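Long-range contact in uncharacterized protein (Bacteroides ovatus CL02T12C04, PDB 6PTM), which probably hydrolyses carrageenan chains from their ends, as an exo-carrageenase of glycoside hydrolase family 42: residues Gln122-Met127 against His532-Val537. Sequence-based numbering, arbitrary orientation.
Sequences QEIIEM and HQPRIV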
ATOM      1  N   GLN A 122     -29.083 -11.857   6.679  1.00 16.83           N
ATOM      2  CA  GLN A 122     -29.501 -10.559   7.243  1.00 19.08           C
ATOM      3  C   GLN A 122     -28.672  -9.452   6.583  1.00 19.55           C
ATOM      4  O   GLN A 122     -29.251  -8.358   6.300  1.00 19.27           O
ATOM      5  CB  GLN A 122     -29.399 -10.542   8.769  1.00 18.66           C
ATOM      6  CG  GLN A 122     -29.951  -9.254   9.361  1.00 20.27           C
ATOM      7  CD  GLN A 122     -31.420  -9.036   9.058  1.00 21.70           C
ATOM      8  OE1 GLN A 122     -32.230  -9.962   9.021  1.00 21.93           O
ATOM      9  NE2 GLN A 122     -31.783  -7.787   8.861  1.00 19.06           N
ATOM     10  N   GLU A 123     -27.373  -9.698   6.352  1.00 19.49           N
ATOM     11  CA  GLU A 123     -26.502  -8.734   5.635  1.00 18.17           C
ATOM     12  C   GLU A 123     -27.074  -8.530   4.231  1.00 18.94           C
ATOM     13  O   GLU A 123     -27.116  -7.399   3.793  1.00 17.41           O
ATOM     14  CB  GLU A 123     -25.060  -9.224   5.608  1.00 18.24           C
ATOM     15  CG  GLU A 123     -24.428  -9.154   6.975  1.00 18.61           C
ATOM     16  CD  GLU A 123     -24.217  -7.741   7.458  1.00 20.41           C
ATOM     17  OE1 GLU A 123     -23.388  -7.021   6.839  1.00 18.77           O
ATOM     18  OE2 GLU A 123     -24.862  -7.367   8.466  1.00 20.31           O
ATOM     19  N   ILE A 124     -27.519  -9.592   3.558  1.00 17.92           N
ATOM     20  CA  ILE A 124     -28.126  -9.464   2.199  1.00 18.86           C
ATOM     21  C   ILE A 124     -29.403  -8.601   2.286  1.00 19.16           C
ATOM     22  O   ILE A 124     -29.586  -7.759   1.411  1.00 20.56           O
ATOM     23  CB  ILE A 124     -28.382 -10.852   1.607  1.00 20.96           C
ATOM     24  CG1 ILE A 124     -27.056 -11.572   1.313  1.00 21.40           C
ATOM     25  CG2 ILE A 124     -29.289 -10.749   0.393  1.00 19.58           C
ATOM     26  CD1 ILE A 124     -27.195 -13.055   1.004  1.00 22.21           C
ATOM     27  N   ILE A 125     -30.220  -8.770   3.327  1.00 18.15           N
ATOM     28  CA  ILE A 125     -31.514  -8.033   3.510  1.00 18.73           C
ATOM     29  C   ILE A 125     -31.200  -6.538   3.694  1.00 19.98           C
ATOM     30  O   ILE A 125     -31.848  -5.703   3.007  1.00 20.87           O
ATOM     31  CB  ILE A 125     -32.336  -8.624   4.670  1.00 17.78           C
ATOM     32  CG1 ILE A 125     -32.858 -10.032   4.337  1.00 18.77           C
ATOM     33  CG2 ILE A 125     -33.477  -7.686   5.085  1.00 19.60           C
ATOM     34  CD1 ILE A 125     -33.250 -10.855   5.573  1.00 18.89           C
ATOM     35  N   GLU A 126     -30.210  -6.211   4.529  1.00 19.24           N
ATOM     36  CA  GLU A 126     -29.786  -4.800   4.746  1.00 20.99           C
ATOM     37  C   GLU A 126     -29.329  -4.222   3.404  1.00 18.72           C
ATOM     38  O   GLU A 126     -29.729  -3.091   3.049  1.00 18.85           O
ATOM     39  CB  GLU A 126     -28.628  -4.693   5.737  1.00 23.46           C
ATOM     40  CG  GLU A 126     -28.902  -5.313   7.092  1.00 26.71           C
ATOM     41  CD  GLU A 126     -29.862  -4.548   7.978  1.00 32.16           C
ATOM     42  OE1 GLU A 126     -30.168  -3.387   7.647  1.00 33.98           O
ATOM     43  OE2 GLU A 126     -30.302  -5.122   8.999  1.00 37.42           O
ATOM     44  N   MET A 127     -28.530  -4.990   2.664  1.00 17.26           N
ATOM     45  CA  MET A 127     -27.928  -4.544   1.391  1.00 19.66           C
ATOM     46  C   MET A 127     -29.023  -4.343   0.335  1.00 20.14           C
ATOM     47  O   MET A 127     -28.965  -3.357  -0.430  1.00 18.93           O
ATOM     48  CB  MET A 127     -26.900  -5.579   0.932  1.00 19.08           C
ATOM     49  CG  MET A 127     -26.277  -5.263  -0.395  1.00 20.67           C
ATOM     50  SD  MET A 127     -24.742  -6.201  -0.687  1.00 19.68           S
ATOM     51  CE  MET A 127     -25.405  -7.864  -0.796  1.00 20.25           C
ATOM     52  N   HIS A 532     -17.344 -14.267   4.555  1.00 19.79           N
ATOM     53  CA  HIS A 532     -18.587 -14.326   5.365  1.00 20.99           C
ATOM     54  C   HIS A 532     -19.311 -12.975   5.428  1.00 21.52           C
ATOM     55  O   HIS A 532     -20.195 -12.811   6.323  1.00 21.84           O
ATOM     56  CB  HIS A 532     -18.246 -14.812   6.792  1.00 22.95           C
ATOM     57  CG  HIS A 532     -17.702 -16.200   6.803  1.00 25.70           C
ATOM     58  ND1 HIS A 532     -16.936 -16.698   7.829  1.00 30.37           N
ATOM     59  CD2 HIS A 532     -17.860 -17.214   5.923  1.00 27.52           C
ATOM     60  CE1 HIS A 532     -16.633 -17.961   7.567  1.00 30.22           C
ATOM     61  NE2 HIS A 532     -17.183 -18.297   6.400  1.00 27.70           N
ATOM     62  N   GLN A 533     -19.002 -12.022   4.552  1.00 19.74           N
ATOM     63  CA  GLN A 533     -19.497 -10.618   4.735  1.00 18.72           C
ATOM     64  C   GLN A 533     -19.979 -10.034   3.408  1.00 18.54           C
ATOM     65  O   GLN A 533     -19.260  -9.284   2.729  1.00 18.04           O
ATOM     66  CB  GLN A 533     -18.408  -9.732   5.326  1.00 19.56           C
ATOM     67  CG  GLN A 533     -17.864 -10.204   6.658  1.00 20.17           C
ATOM     68  CD  GLN A 533     -16.580  -9.493   7.014  1.00 20.63           C
ATOM     69  OE1 GLN A 533     -15.728  -9.253   6.141  1.00 19.43           O
ATOM     70  NE2 GLN A 533     -16.439  -9.161   8.300  1.00 18.49           N
ATOM     71  N   PRO A 534     -21.249 -10.309   3.039  1.00 18.21           N
ATOM     72  CA  PRO A 534     -21.807  -9.826   1.769  1.00 18.32           C
ATOM     73  C   PRO A 534     -21.698  -8.305   1.578  1.00 16.41           C
ATOM     74  O   PRO A 534     -21.462  -7.914   0.484  1.00 15.29           O
ATOM     75  CB  PRO A 534     -23.278 -10.265   1.809  1.00 18.40           C
ATOM     76  CG  PRO A 534     -23.287 -11.419   2.794  1.00 19.74           C
ATOM     77  CD  PRO A 534     -22.224 -11.081   3.826  1.00 19.16           C
ATOM     78  N   ARG A 535     -21.845  -7.516   2.644  1.00 16.17           N
ATOM     79  CA  ARG A 535     -21.868  -6.047   2.533  1.00 15.13           C
ATOM     80  C   ARG A 535     -20.435  -5.512   2.377  1.00 15.21           C
ATOM     81  O   ARG A 535     -20.276  -4.505   1.654  1.00 14.29           O
ATOM     82  CB  ARG A 535     -22.650  -5.411   3.675  1.00 15.26           C
ATOM     83  CG  ARG A 535     -24.159  -5.496   3.497  1.00 15.45           C
ATOM     84  CD  ARG A 535     -24.914  -4.499   4.323  1.00 16.09           C
ATOM     85  NE  ARG A 535     -24.789  -4.755   5.736  1.00 16.68           N
ATOM     86  CZ  ARG A 535     -25.255  -3.950   6.685  1.00 17.13           C
ATOM     87  NH1 ARG A 535     -25.038  -4.236   7.954  1.00 18.55           N
ATOM     88  NH2 ARG A 535     -25.858  -2.818   6.375  1.00 17.23           N
ATOM     89  N   ILE A 536     -19.421  -6.194   2.908  1.00 15.27           N
ATOM     90  CA  ILE A 536     -17.993  -5.789   2.703  1.00 15.55           C
ATOM     91  C   ILE A 536     -17.583  -6.065   1.248  1.00 15.72           C
ATOM     92  O   ILE A 536     -16.996  -5.187   0.607  1.00 17.44           O
ATOM     93  CB  ILE A 536     -17.078  -6.502   3.726  1.00 16.36           C
ATOM     94  CG1 ILE A 536     -17.478  -6.180   5.164  1.00 18.99           C
ATOM     95  CG2 ILE A 536     -15.611  -6.174   3.509  1.00 16.31           C
ATOM     96  CD1 ILE A 536     -17.258  -4.737   5.544  1.00 18.45           C
ATOM     97  N   VAL A 537     -17.826  -7.261   0.749  1.00 15.33           N
ATOM     98  CA  VAL A 537     -17.494  -7.613  -0.661  1.00 16.81           C
ATOM     99  C   VAL A 537     -18.148  -6.577  -1.588  1.00 16.19           C
ATOM    100  O   VAL A 537     -17.484  -6.051  -2.503  1.00 16.01           O
ATOM    101  CB  VAL A 537     -17.932  -9.060  -0.956  1.00 16.47           C
ATOM    102  CG1 VAL A 537     -17.929  -9.388  -2.435  1.00 17.23           C
ATOM    103  CG2 VAL A 537     -17.033 -10.017  -0.211  1.00 16.99           C
TER
HETATM  104  O   HOH W   1     -21.333  -8.236   5.519  1.00 19.55           O
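The first turn of helix 534-549 packs against helix 109-139 of the N-terminal helical region through a salt bridge between E123 and R535 and an apolar patch around P534. The guanidinium grips the carboxylate side-on: NE of R535 reaches OE1 of E123 at 2.9 Å in a nearly straight bond (170°), while NH1 of R535 meets OE2 of E123 at 3.2 Å along a more bent path. The two planes are turned 62° apart, and NE comes to OE1 from above the carboxylate plane. A bend at chi3 (-66°) of R535 turns its guanidinium across helix 109-139, where CB of E126 lies over one face, 3.4 Å from NH2 of R535. One water joins OE1 of E123 (2.7 Å) to the backbone N of R535. On the buried side, the P534 ring fits against CB of E123; CG1 of I124 lies 4.0 Å from CB of P534, and CE of M127 comes within 4.1 Å of that same CB. F81 of helix 69-90 also touches the proline. A leucine replacing R535 would probably leave the E123 carboxylate without its cationic mate. Side chain and, through water, backbone of one residue thus hold OE1, the arginine balancing its charge.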